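Local coordinates for protein 3-phosphoshikimate 1-carboxyvinyltransferase (Streptomyces sviceus, PDB 7M0O) that probably catalyses the transfer of the enolpyruvyl group of phosphoenolpyruvate to shikimate 3-phosphate, a late step of chorismate biosynthesis, at residues F16-A21 and W57-R62; V24-R29 and A214-I219; F194-A199 and G210-T215. All coordinates share one frame; numbering follows the deposited sequence.

Overall arrangement
Contacts 1 and 2 meet in one mixed four-stranded sheet of this EPSP synthase. Strands 56-60 and 24-28 are neighbours there, tied by backbone bonds such as Thr25 N to Val59 O. Contact 1 is buried. It lays helix 8-20 on the sheet through small apolar groups and one backbone hydrogen bond. Contact 2 is partly buried and adds the outermost strand 216-218, chiefly by backbone hydrogen bonding. Contact 3 is also partly buried but joins two loops, through aromatic packing and an arginine. It shares Ala214 and Thr215 with contact 2. Phe194 and Tyr212 of contact 3 touch Leu17 of 16-21, and Ile219 of contact 2 packs on Ala14 of the same helix.

Contact 1: F16-A21 and W57-R62; sequences FLAAAA and WQVDGR
Val59 meets Ala18 where helix 8-20 packs on the mixed four-stranded sheet of this EPSP synthase fold. Strand 56-60 is an inner strand of that sheet, with 50-52 and 24-28 as its neighbours. The axes of segments 16-20 and 57-60 come within 7.2 Å, and their directions differ by 40°. Val59 sends its side chain toward the helix. Its CB lies 3.8 Å from Ala18 CB. CG1 stands anti to the backbone N, with chi1 at -176°, and this puts it against the helix backbone. There Val59 CG1 sits 3.5 Å from Ala18 O. The other branch, Val59 CG2, stays with the methyl group and is 3.8 Å from Ala18 CB. One branch thus meets a carbonyl and the other a methyl. Ala18 also touches Thr25 of strand 24-28, so its methyl serves two adjacent strands. Ala19 turns its own methyl away from the strand, to Leu43 of helix 34-45 and Leu88 of helix 79-90.

Two residues on from Val59, Gly61 lies close to the last turn of the helix. Gly61 CA is 3.0 Å from Ala21 O and makes a CH...O contact with it. A second such contact runs from Gly61 CA to Ala19 O at 3.3 Å. Any side chain on Gly61 would point at the helix and collide with Ala21 O, which accounts for a glycine at this point. The charged groups next to it turn elsewhere. Asp60 forms a salt bridge with Arg49, and Arg62 NE bonds to Gly65 O. The backbone of Arg62 still serves the helix: Arg62 N donates to Ala19 O at 2.8 Å, nearly straight at 168°.

Contact 2: V24-R29 and A214-I219; sequences VTTLVR and ATTYAI
Thr26 O is gripped by two groups of strand 216-218. Tyr217 N donates to Thr26 O at 2.7 Å. The CA-H of Thr216 adds a weaker contact, with Thr216 CA 3.3 Å from Thr26 O. Tyr217 O is held in a similar way. It accepts from Val28 N at 2.9 Å, and Leu27 CA also lies against it. Thr26 N bonds to Thr215 O at 3.1 Å, and Ile219 N bonds to Val28 O.

Thr26 therefore bonds to both neighbours of Thr216, and Val28 to both neighbours of Ala218. This is the pattern of parallel strands, here adding 216-218 as the outermost strand of the mixed sheet. Thr26 and Thr216 lie side by side on one face, pointing the same way. Val28 and Ala218 share that face. Val28 CG2 stands anti to the carbonyl carbon, beside the backbone N, where it meets Thr216 CG2 at 4.0 Å. Leu27 and Tyr217 cross obliquely on the other face, Leu27 CD2 meeting Tyr217 CB at 4.1 Å. The Tyr217 side chain continues to Met190 and Ala193 of helix 182-193. Beyond the strands, one water donates to Arg29 O at 2.8 Å and to Ile219 O at 2.7 Å.

Contact 3: F194-A199 and G210-T215; sequences FGVEVA and GGYRAT
Phe194 and Thr215 set their side chains at about a right angle. Thr215 CG2 comes over one face of the Phe194 ring, 4.0 Å from the ring centroid and 14° off the normal, as a CH-pi contact. The methyl gets there because Thr215 OG1 is anti to the backbone N, leaving CG2 in the crowded position between N and the carbonyl carbon. Tyr212 presents an edge instead. Phe194 O lies near the plane of the Tyr212 ring, 3.6 Å from CD1, and Tyr212 CD1 also touches Phe194 CB at 3.8 Å. Val196 CG2 comes obliquely to the same ring, 3.7 Å from Tyr212 CD1. The far end of this ring is fixed by a hydrogen bond from Tyr212 OH to Leu162 O.

Arg213 crosses Val196 at about a right angle. Its chain bends at chi2 and chi3, which turns CD and NE back toward 194-196. Beyond them NH2 makes a weak hydrogen bond to Gly195 O. The backbone bond is sounder: Arg213 N donates to Phe194 O at 2.8 Å and 175°, from 41° above the carbonyl plane. Phe194 also packs on Leu17 of helix 8-20 and Thr25 of strand 24-28. An alanine at Phe194 would probably leave a gap beside Leu17 and Thr25 and the Thr215 methyl without its ring. Gly195 has a positive phi and is the C-prime residue of a Schellman motif closing helix 182-193, with Val196 N bonded to Met191 O and Gly195 N to Arg192 O.

Contact 1: F16-A21 and W57-R62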
ATOM      1  N   PHE A  16      10.879   0.121  -9.060  1.00 11.95           N
ATOM      2  CA  PHE A  16      11.456   1.285  -9.726  1.00 10.25           C
ATOM      3  C   PHE A  16      12.868   1.549  -9.227  1.00 12.62           C
ATOM      4  O   PHE A  16      13.797   1.742 -10.020  1.00 14.45           O
ATOM      5  CB  PHE A  16      10.558   2.505  -9.492  1.00 10.90           C
ATOM      6  CG  PHE A  16      10.989   3.750 -10.240  1.00 13.87           C
ATOM      7  CD1 PHE A  16      12.161   4.428  -9.887  1.00 12.21           C
ATOM      8  CD2 PHE A  16      10.210   4.270 -11.268  1.00 17.25           C
ATOM      9  CE1 PHE A  16      12.566   5.585 -10.562  1.00 13.06           C
ATOM     10  CE2 PHE A  16      10.608   5.439 -11.950  1.00 16.61           C
ATOM     11  CZ  PHE A  16      11.781   6.090 -11.589  1.00 13.37           C
ATOM     12  N   LEU A  17      13.034   1.615  -7.906  1.00 14.02           N
ATOM     13  CA  LEU A  17      14.342   1.917  -7.330  1.00 12.96           C
ATOM     14  C   LEU A  17      15.375   0.852  -7.701  1.00 13.29           C
ATOM     15  O   LEU A  17      16.532   1.183  -8.013  1.00 12.65           O
ATOM     16  CB  LEU A  17      14.200   2.061  -5.817  1.00 11.95           C
ATOM     17  CG  LEU A  17      13.357   3.281  -5.428  1.00 14.10           C
ATOM     18  CD1 LEU A  17      12.816   3.193  -4.008  1.00 11.67           C
ATOM     19  CD2 LEU A  17      14.218   4.533  -5.569  1.00 13.84           C
ATOM     20  N   ALA A  18      14.973  -0.431  -7.682  1.00 11.35           N
ATOM     21  CA  ALA A  18      15.889  -1.509  -8.056  1.00 11.04           C
ATOM     22  C   ALA A  18      16.331  -1.379  -9.507  1.00 13.49           C
ATOM     23  O   ALA A  18      17.483  -1.667  -9.839  1.00 13.36           O
ATOM     24  CB  ALA A  18      15.241  -2.880  -7.830  1.00 12.37           C
ATOM     25  N   ALA A  19      15.414  -0.978 -10.389  1.00 12.38           N
ATOM     26  CA  ALA A  19      15.760  -0.776 -11.790  1.00 12.61           C
ATOM     27  C   ALA A  19      16.713   0.395 -11.985  1.00 12.78           C
ATOM     28  O   ALA A  19      17.577   0.348 -12.870  1.00 12.53           O
ATOM     29  CB  ALA A  19      14.488  -0.546 -12.599  1.00 14.62           C
ATOM     30  N   ALA A  20      16.546   1.470 -11.212  1.00 12.18           N
ATOM     31  CA  ALA A  20      17.218   2.729 -11.517  1.00 11.59           C
ATOM     32  C   ALA A  20      18.550   2.899 -10.790  1.00 14.26           C
ATOM     33  O   ALA A  20      19.340   3.767 -11.180  1.00 19.25           O
ATOM     34  CB  ALA A  20      16.294   3.912 -11.185  1.00 13.67           C
ATOM     35  N   ALA A  21      18.841   2.071  -9.793  1.00 14.55           N
ATOM     36  CA  ALA A  21      19.989   2.315  -8.937  1.00 14.69           C
ATOM     37  C   ALA A  21      21.297   1.856  -9.585  1.00 17.95           C
ATOM     38  O   ALA A  21      21.326   1.150 -10.597  1.00 18.15           O
ATOM     39  CB  ALA A  21      19.794   1.623  -7.589  1.00 14.29           C
ATOM     40  N   TRP A  57      13.790 -11.057  -5.498  1.00 19.06           N
ATOM     41  CA  TRP A  57      14.037 -10.623  -6.869  1.00 19.56           C
ATOM     42  C   TRP A  57      15.353  -9.860  -6.917  1.00 16.96           C
ATOM     43  O   TRP A  57      15.661  -9.069  -6.015  1.00 18.63           O
ATOM     44  CB  TRP A  57      12.914  -9.727  -7.403  1.00 17.40           C
ATOM     45  CG  TRP A  57      11.578 -10.406  -7.523  1.00 22.86           C
ATOM     46  CD1 TRP A  57      11.213 -11.617  -6.995  1.00 28.29           C
ATOM     47  CD2 TRP A  57      10.415  -9.890  -8.179  1.00 21.24           C
ATOM     48  NE1 TRP A  57       9.900 -11.890  -7.300  1.00 27.17           N
ATOM     49  CE2 TRP A  57       9.388 -10.841  -8.025  1.00 28.48           C
ATOM     50  CE3 TRP A  57      10.147  -8.718  -8.891  1.00 28.33           C
ATOM     51  CZ2 TRP A  57       8.114 -10.658  -8.565  1.00 30.60           C
ATOM     52  CZ3 TRP A  57       8.882  -8.537  -9.419  1.00 31.53           C
ATOM     53  CH2 TRP A  57       7.884  -9.500  -9.254  1.00 24.69           C
ATOM     54  N   GLN A  58      16.122 -10.092  -7.976  1.00 17.50           N
ATOM     55  CA  GLN A  58      17.430  -9.484  -8.167  1.00 23.72           C
ATOM     56  C   GLN A  58      17.397  -8.646  -9.439  1.00 14.81           C
ATOM     57  O   GLN A  58      17.021  -9.152 -10.502  1.00 19.84           O
ATOM     58  CB  GLN A  58      18.487 -10.580  -8.269  1.00 25.82           C
ATOM     59  CG  GLN A  58      19.898 -10.135  -8.142  1.00 31.20           C
ATOM     60  CD  GLN A  58      20.722 -11.146  -7.386  1.00 37.42           C
ATOM     61  OE1 GLN A  58      20.629 -11.249  -6.166  1.00 40.08           O
ATOM     62  NE2 GLN A  58      21.513 -11.925  -8.110  1.00 43.17           N
ATOM     63  N   VAL A  59      17.752  -7.360  -9.335  1.00 13.29           N
ATOM     64  CA  VAL A  59      17.683  -6.442 -10.477  1.00 16.17           C
ATOM     65  C   VAL A  59      19.027  -5.744 -10.634  1.00 17.24           C
ATOM     66  O   VAL A  59      19.500  -5.093  -9.699  1.00 16.68           O
ATOM     67  CB  VAL A  59      16.566  -5.394 -10.323  1.00 17.42           C
ATOM     68  CG1 VAL A  59      16.469  -4.518 -11.586  1.00 17.61           C
ATOM     69  CG2 VAL A  59      15.211  -6.057 -10.004  1.00 14.62           C
ATOM     70  N   ASP A  60      19.631  -5.861 -11.817  1.00 18.18           N
ATOM     71  CA  ASP A  60      20.828  -5.090 -12.150  1.00 18.19           C
ATOM     72  C   ASP A  60      20.397  -3.684 -12.530  1.00 17.75           C
ATOM     73  O   ASP A  60      19.752  -3.488 -13.567  1.00 16.58           O
ATOM     74  CB  ASP A  60      21.583  -5.736 -13.305  1.00 19.01           C
ATOM     75  CG  ASP A  60      22.425  -6.899 -12.869  1.00 30.31           C
ATOM     76  OD1 ASP A  60      22.036  -7.590 -11.902  1.00 29.34           O
ATOM     77  OD2 ASP A  60      23.475  -7.128 -13.507  1.00 37.60           O
ATOM     78  N   GLY A  61      20.741  -2.701 -11.703  1.00 14.92           N
ATOM     79  CA  GLY A  61      20.275  -1.350 -11.958  1.00 14.21           C
ATOM     80  C   GLY A  61      20.927  -0.756 -13.193  1.00 12.33           C
ATOM     81  O   GLY A  61      22.051  -1.097 -13.555  1.00 16.21           O
ATOM     82  N   ARG A  62      20.195   0.142 -13.851  1.00 10.84           N
ATOM     83  CA  ARG A  62      20.681   0.846 -15.037  1.00 11.73           C
ATOM     84  C   ARG A  62      20.507   2.339 -14.809  1.00 13.03           C
ATOM     85  O   ARG A  62      19.444   2.907 -15.099  1.00 14.20           O
ATOM     86  CB  ARG A  62      19.972   0.378 -16.306  1.00 12.64           C
ATOM     87  CG  ARG A  62      20.180  -1.103 -16.584  1.00 15.41           C
ATOM     88  CD  ARG A  62      19.695  -1.496 -17.969  1.00 12.60           C
ATOM     89  NE  ARG A  62      20.455  -0.785 -19.002  1.00 12.71           N
ATOM     90  CZ  ARG A  62      21.637  -1.188 -19.472  1.00 13.69           C
ATOM     91  NH1 ARG A  62      22.197  -2.315 -19.030  1.00 20.92           N
ATOM     92  NH2 ARG A  62      22.258  -0.468 -20.390  1.00 17.00           N
TER

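Contact 2: V24-R29 and A214-I219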
ATOM      1  N   VAL A  24      23.524  -3.915  -8.049  1.00 19.44           N
ATOM      2  CA  VAL A  24      22.535  -4.990  -8.058  1.00 15.46           C
ATOM      3  C   VAL A  24      21.707  -4.875  -6.787  1.00 15.47           C
ATOM      4  O   VAL A  24      22.248  -4.934  -5.677  1.00 17.39           O
ATOM      5  CB  VAL A  24      23.201  -6.370  -8.166  1.00 21.05           C
ATOM      6  CG1 VAL A  24      22.135  -7.447  -8.165  1.00 17.72           C
ATOM      7  CG2 VAL A  24      24.041  -6.444  -9.431  1.00 28.39           C
ATOM      8  N   THR A  25      20.400  -4.673  -6.943  1.00 12.84           N
ATOM      9  CA  THR A  25      19.489  -4.598  -5.809  1.00 16.04           C
ATOM     10  C   THR A  25      18.806  -5.940  -5.599  1.00 14.57           C
ATOM     11  O   THR A  25      18.379  -6.589  -6.557  1.00 13.83           O
ATOM     12  CB  THR A  25      18.425  -3.518  -6.021  1.00 10.88           C
ATOM     13  OG1 THR A  25      19.035  -2.244  -5.929  1.00 13.83           O
ATOM     14  CG2 THR A  25      17.314  -3.606  -4.973  1.00 16.25           C
ATOM     15  N   THR A  26      18.701  -6.341  -4.336  1.00 13.46           N
ATOM     16  CA  THR A  26      17.945  -7.523  -3.942  1.00 15.04           C
ATOM     17  C   THR A  26      16.701  -7.066  -3.185  1.00 18.47           C
ATOM     18  O   THR A  26      16.807  -6.356  -2.178  1.00 19.83           O
ATOM     19  CB  THR A  26      18.808  -8.455  -3.091  1.00 21.21           C
ATOM     20  OG1 THR A  26      20.011  -8.767  -3.808  1.00 23.14           O
ATOM     21  CG2 THR A  26      18.064  -9.754  -2.760  1.00 22.15           C
ATOM     22  N   LEU A  27      15.530  -7.440  -3.695  1.00 13.90           N
ATOM     23  CA  LEU A  27      14.254  -7.185  -3.044  1.00 15.06           C
ATOM     24  C   LEU A  27      13.810  -8.463  -2.346  1.00 17.23           C
ATOM     25  O   LEU A  27      13.687  -9.514  -2.989  1.00 17.92           O
ATOM     26  CB  LEU A  27      13.202  -6.746  -4.060  1.00 16.86           C
ATOM     27  CG  LEU A  27      13.565  -5.531  -4.918  1.00 14.98           C
ATOM     28  CD1 LEU A  27      12.388  -5.160  -5.795  1.00 14.84           C
ATOM     29  CD2 LEU A  27      13.958  -4.374  -4.013  1.00 12.29           C
ATOM     30  N   VAL A  28      13.553  -8.377  -1.047  1.00 13.29           N
ATOM     31  CA  VAL A  28      13.180  -9.551  -0.262  1.00 14.69           C
ATOM     32  C   VAL A  28      11.669  -9.554  -0.032  1.00 20.87           C
ATOM     33  O   VAL A  28      11.093  -8.557   0.423  1.00 15.09           O
ATOM     34  CB  VAL A  28      13.964  -9.584   1.061  1.00 22.74           C
ATOM     35  CG1 VAL A  28      13.679 -10.855   1.817  1.00 16.43           C
ATOM     36  CG2 VAL A  28      15.458  -9.454   0.775  1.00 23.21           C
ATOM     37  N   ARG A  29      11.028 -10.683  -0.345  1.00 18.00           N
ATOM     38  CA  ARG A  29       9.589 -10.913  -0.224  1.00 16.36           C
ATOM     39  C   ARG A  29       8.723  -9.871  -0.930  1.00 16.68           C
ATOM     40  O   ARG A  29       7.727  -9.420  -0.347  1.00 15.35           O
ATOM     41  CB  ARG A  29       9.169 -10.976   1.248  1.00 21.33           C
ATOM     42  CG  ARG A  29      10.075 -11.803   2.169  1.00 30.64           C
ATOM     43  CD  ARG A  29      10.325 -13.195   1.616  1.00 34.96           C
ATOM     44  NE  ARG A  29      10.272 -14.231   2.647  1.00 38.56           N
ATOM     45  CZ  ARG A  29      11.230 -14.456   3.543  1.00 37.74           C
ATOM     46  NH1 ARG A  29      12.333 -13.717   3.553  1.00 40.05           N
ATOM     47  NH2 ARG A  29      11.080 -15.425   4.435  1.00 39.81           N
ATOM     48  N   ALA A 214      22.321   0.998  -5.002  1.00 15.75           N
ATOM     49  CA  ALA A 214      21.665  -0.293  -4.839  1.00 14.08           C
ATOM     50  C   ALA A 214      21.861  -0.816  -3.424  1.00 16.67           C
ATOM     51  O   ALA A 214      22.841  -0.490  -2.742  1.00 17.43           O
ATOM     52  CB  ALA A 214      22.209  -1.319  -5.830  1.00 17.62           C
ATOM     53  N   THR A 215      20.936  -1.670  -3.001  1.00 16.23           N
ATOM     54  CA  THR A 215      20.971  -2.223  -1.656  1.00 18.74           C
ATOM     55  C   THR A 215      20.155  -3.514  -1.628  1.00 21.59           C
ATOM     56  O   THR A 215      19.582  -3.937  -2.636  1.00 17.83           O
ATOM     57  CB  THR A 215      20.457  -1.188  -0.645  1.00 21.58           C
ATOM     58  OG1 THR A 215      20.751  -1.623   0.687  1.00 22.76           O
ATOM     59  CG2 THR A 215      18.951  -0.988  -0.801  1.00 22.75           C
ATOM     60  N   THR A 216      20.144  -4.167  -0.469  1.00 18.78           N
ATOM     61  CA  THR A 216      19.189  -5.229  -0.188  1.00 14.22           C
ATOM     62  C   THR A 216      18.018  -4.573   0.528  1.00 19.85           C
ATOM     63  O   THR A 216      18.214  -3.939   1.566  1.00 20.05           O
ATOM     64  CB  THR A 216      19.812  -6.338   0.664  1.00 22.49           C
ATOM     65  OG1 THR A 216      20.726  -7.109  -0.124  1.00 22.69           O
ATOM     66  CG2 THR A 216      18.739  -7.283   1.203  1.00 18.69           C
ATOM     67  N   TYR A 217      16.813  -4.685  -0.042  1.00 17.11           N
ATOM     68  CA  TYR A 217      15.644  -3.986   0.484  1.00 20.44           C
ATOM     69  C   TYR A 217      14.527  -4.991   0.712  1.00 17.45           C
ATOM     70  O   TYR A 217      14.047  -5.617  -0.240  1.00 16.68           O
ATOM     71  CB  TYR A 217      15.170  -2.856  -0.443  1.00 16.24           C
ATOM     72  CG  TYR A 217      14.107  -2.024   0.236  1.00 14.24           C
ATOM     73  CD1 TYR A 217      14.450  -1.028   1.147  1.00 16.85           C
ATOM     74  CD2 TYR A 217      12.761  -2.280   0.015  1.00 13.68           C
ATOM     75  CE1 TYR A 217      13.466  -0.299   1.803  1.00 18.67           C
ATOM     76  CE2 TYR A 217      11.777  -1.564   0.661  1.00 14.81           C
ATOM     77  CZ  TYR A 217      12.133  -0.577   1.552  1.00 17.17           C
ATOM     78  OH  TYR A 217      11.141   0.131   2.193  1.00 18.14           O
ATOM     79  N   ALA A 218      14.126  -5.147   1.970  1.00 14.92           N
ATOM     80  CA  ALA A 218      13.035  -6.035   2.346  1.00 18.22           C
ATOM     81  C   ALA A 218      11.703  -5.296   2.259  1.00 15.28           C
ATOM     82  O   ALA A 218      11.553  -4.204   2.827  1.00 14.22           O
ATOM     83  CB  ALA A 218      13.250  -6.567   3.765  1.00 16.99           C
ATOM     84  N   ILE A 219      10.741  -5.909   1.568  1.00 14.90           N
ATOM     85  CA  ILE A 219       9.394  -5.358   1.425  1.00 11.17           C
ATOM     86  C   ILE A 219       8.570  -5.743   2.646  1.00  9.89           C
ATOM     87  O   ILE A 219       8.469  -6.930   2.994  1.00 15.73           O
ATOM     88  CB  ILE A 219       8.726  -5.868   0.137  1.00 13.66           C
ATOM     89  CG1 ILE A 219       9.539  -5.464  -1.096  1.00 21.15           C
ATOM     90  CG2 ILE A 219       7.257  -5.375   0.056  1.00 12.20           C
ATOM     91  CD1 ILE A 219       9.757  -4.013  -1.174  1.00 21.85           C
TER
HETATM   92  O   HOH W   1       6.698  -8.846   2.248  1.00 16.20           O

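Contact 3: F194-A199 and G210-T215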
ATOM      1  N   PHE A 194      17.728   4.033  -0.533  1.00 18.74           N
ATOM      2  CA  PHE A 194      18.515   3.934  -1.750  1.00 12.84           C
ATOM      3  C   PHE A 194      19.439   5.139  -1.933  1.00 19.09           C
ATOM      4  O   PHE A 194      19.856   5.434  -3.056  1.00 17.67           O
ATOM      5  CB  PHE A 194      17.574   3.745  -2.949  1.00 15.37           C
ATOM      6  CG  PHE A 194      17.031   2.340  -3.076  1.00 12.47           C
ATOM      7  CD1 PHE A 194      17.627   1.426  -3.950  1.00 12.06           C
ATOM      8  CD2 PHE A 194      15.954   1.926  -2.322  1.00 15.08           C
ATOM      9  CE1 PHE A 194      17.150   0.127  -4.058  1.00 13.52           C
ATOM     10  CE2 PHE A 194      15.460   0.628  -2.431  1.00 13.54           C
ATOM     11  CZ  PHE A 194      16.046  -0.272  -3.296  1.00 12.59           C
ATOM     12  N   GLY A 195      19.735   5.855  -0.852  1.00 14.50           N
ATOM     13  CA  GLY A 195      20.835   6.806  -0.828  1.00 16.77           C
ATOM     14  C   GLY A 195      20.526   8.223  -1.242  1.00 17.76           C
ATOM     15  O   GLY A 195      21.459   8.972  -1.568  1.00 22.05           O
ATOM     16  N   VAL A 196      19.262   8.645  -1.214  1.00 15.44           N
ATOM     17  CA  VAL A 196      18.882   9.980  -1.663  1.00 17.46           C
ATOM     18  C   VAL A 196      18.054  10.665  -0.584  1.00 19.05           C
ATOM     19  O   VAL A 196      17.040  10.124  -0.144  1.00 15.01           O
ATOM     20  CB  VAL A 196      18.097   9.938  -2.983  1.00 21.11           C
ATOM     21  CG1 VAL A 196      17.482  11.290  -3.222  1.00 15.27           C
ATOM     22  CG2 VAL A 196      19.025   9.545  -4.129  1.00 16.02           C
ATOM     23  N   GLU A 197      18.478  11.862  -0.175  1.00 20.89           N
ATOM     24  CA  GLU A 197      17.719  12.694   0.753  1.00 18.66           C
ATOM     25  C   GLU A 197      16.933  13.757  -0.016  1.00 20.91           C
ATOM     26  O   GLU A 197      17.511  14.523  -0.795  1.00 23.55           O
ATOM     27  CB  GLU A 197      18.653  13.368   1.767  1.00 23.75           C
ATOM     28  CG  GLU A 197      19.147  12.455   2.872  1.00 28.05           C
ATOM     29  CD  GLU A 197      18.142  12.331   4.009  1.00 46.40           C
ATOM     30  OE1 GLU A 197      18.433  11.604   4.985  1.00 54.76           O
ATOM     31  OE2 GLU A 197      17.059  12.955   3.926  1.00 44.25           O
ATOM     32  N   VAL A 198      15.627  13.822   0.224  1.00 17.83           N
ATOM     33  CA  VAL A 198      14.756  14.822  -0.385  1.00 18.07           C
ATOM     34  C   VAL A 198      14.419  15.865   0.673  1.00 28.59           C
ATOM     35  O   VAL A 198      14.151  15.520   1.831  1.00 31.16           O
ATOM     36  CB  VAL A 198      13.470  14.190  -0.964  1.00 16.97           C
ATOM     37  CG1 VAL A 198      12.475  15.263  -1.405  1.00 22.70           C
ATOM     38  CG2 VAL A 198      13.787  13.259  -2.123  1.00 18.70           C
ATOM     39  N   ALA A 199      14.434  17.138   0.277  1.00 26.40           N
ATOM     40  CA  ALA A 199      14.061  18.246   1.144  1.00 32.59           C
ATOM     41  C   ALA A 199      12.750  18.857   0.670  1.00 32.81           C
ATOM     42  O   ALA A 199      12.527  19.001  -0.536  1.00 29.18           O
ATOM     43  CB  ALA A 199      15.157  19.313   1.165  1.00 29.35           C
ATOM     44  N   GLY A 210      22.188  12.768  -9.182  1.00 12.56           N
ATOM     45  CA  GLY A 210      23.251  11.867  -8.783  1.00 17.17           C
ATOM     46  C   GLY A 210      22.871  10.413  -8.643  1.00 22.35           C
ATOM     47  O   GLY A 210      23.750   9.588  -8.365  1.00 21.20           O
ATOM     48  N   GLY A 211      21.603  10.071  -8.808  1.00 19.18           N
ATOM     49  CA  GLY A 211      21.193   8.686  -8.841  1.00 18.56           C
ATOM     50  C   GLY A 211      20.998   8.056  -7.474  1.00 17.89           C
ATOM     51  O   GLY A 211      21.039   8.699  -6.414  1.00 17.08           O
ATOM     52  N   TYR A 212      20.800   6.739  -7.522  1.00 17.45           N
ATOM     53  CA  TYR A 212      20.538   5.894  -6.369  1.00 13.93           C
ATOM     54  C   TYR A 212      21.673   4.904  -6.145  1.00 18.13           C
ATOM     55  O   TYR A 212      22.428   4.581  -7.063  1.00 17.81           O
ATOM     56  CB  TYR A 212      19.233   5.105  -6.550  1.00 15.20           C
ATOM     57  CG  TYR A 212      17.966   5.924  -6.627  1.00 16.91           C
ATOM     58  CD1 TYR A 212      17.422   6.506  -5.495  1.00 11.46           C
ATOM     59  CD2 TYR A 212      17.294   6.089  -7.836  1.00 14.32           C
ATOM     60  CE1 TYR A 212      16.246   7.249  -5.572  1.00 15.38           C
ATOM     61  CE2 TYR A 212      16.121   6.811  -7.918  1.00 10.59           C
ATOM     62  CZ  TYR A 212      15.607   7.395  -6.791  1.00  9.57           C
ATOM     63  OH  TYR A 212      14.427   8.113  -6.891  1.00 14.31           O
ATOM     64  N   ARG A 213      21.751   4.391  -4.911  1.00 15.14           N
ATOM     65  CA  ARG A 213      22.706   3.359  -4.518  1.00 19.97           C
ATOM     66  C   ARG A 213      21.955   2.055  -4.273  1.00 16.26           C
ATOM     67  O   ARG A 213      21.074   2.009  -3.407  1.00 17.35           O
ATOM     68  CB  ARG A 213      23.453   3.768  -3.247  1.00 20.15           C
ATOM     69  CG  ARG A 213      24.834   4.387  -3.479  1.00 32.29           C
ATOM     70  CD  ARG A 213      24.764   5.648  -4.331  1.00 32.80           C
ATOM     71  NE  ARG A 213      23.649   6.514  -3.942  1.00 37.63           N
ATOM     72  CZ  ARG A 213      23.463   7.754  -4.392  1.00 38.83           C
ATOM     73  NH1 ARG A 213      24.325   8.300  -5.246  1.00 34.63           N
ATOM     74  NH2 ARG A 213      22.413   8.453  -3.978  1.00 32.17           N
ATOM     75  N   ALA A 214      22.321   0.998  -5.002  1.00 15.75           N
ATOM     76  CA  ALA A 214      21.665  -0.293  -4.839  1.00 14.08           C
ATOM     77  C   ALA A 214      21.861  -0.816  -3.424  1.00 16.67           C
ATOM     78  O   ALA A 214      22.841  -0.490  -2.742  1.00 17.43           O
ATOM     79  CB  ALA A 214      22.209  -1.319  -5.830  1.00 17.62           C
ATOM     80  N   THR A 215      20.936  -1.670  -3.001  1.00 16.23           N
ATOM     81  CA  THR A 215      20.971  -2.223  -1.656  1.00 18.74           C
ATOM     82  C   THR A 215      20.155  -3.514  -1.628  1.00 21.59           C
ATOM     83  O   THR A 215      19.582  -3.937  -2.636  1.00 17.83           O
ATOM     84  CB  THR A 215      20.457  -1.188  -0.645  1.00 21.58           C
ATOM     85  OG1 THR A 215      20.751  -1.623   0.687  1.00 22.76           O
ATOM     86  CG2 THR A 215      18.951  -0.988  -0.801  1.00 22.75           C
TER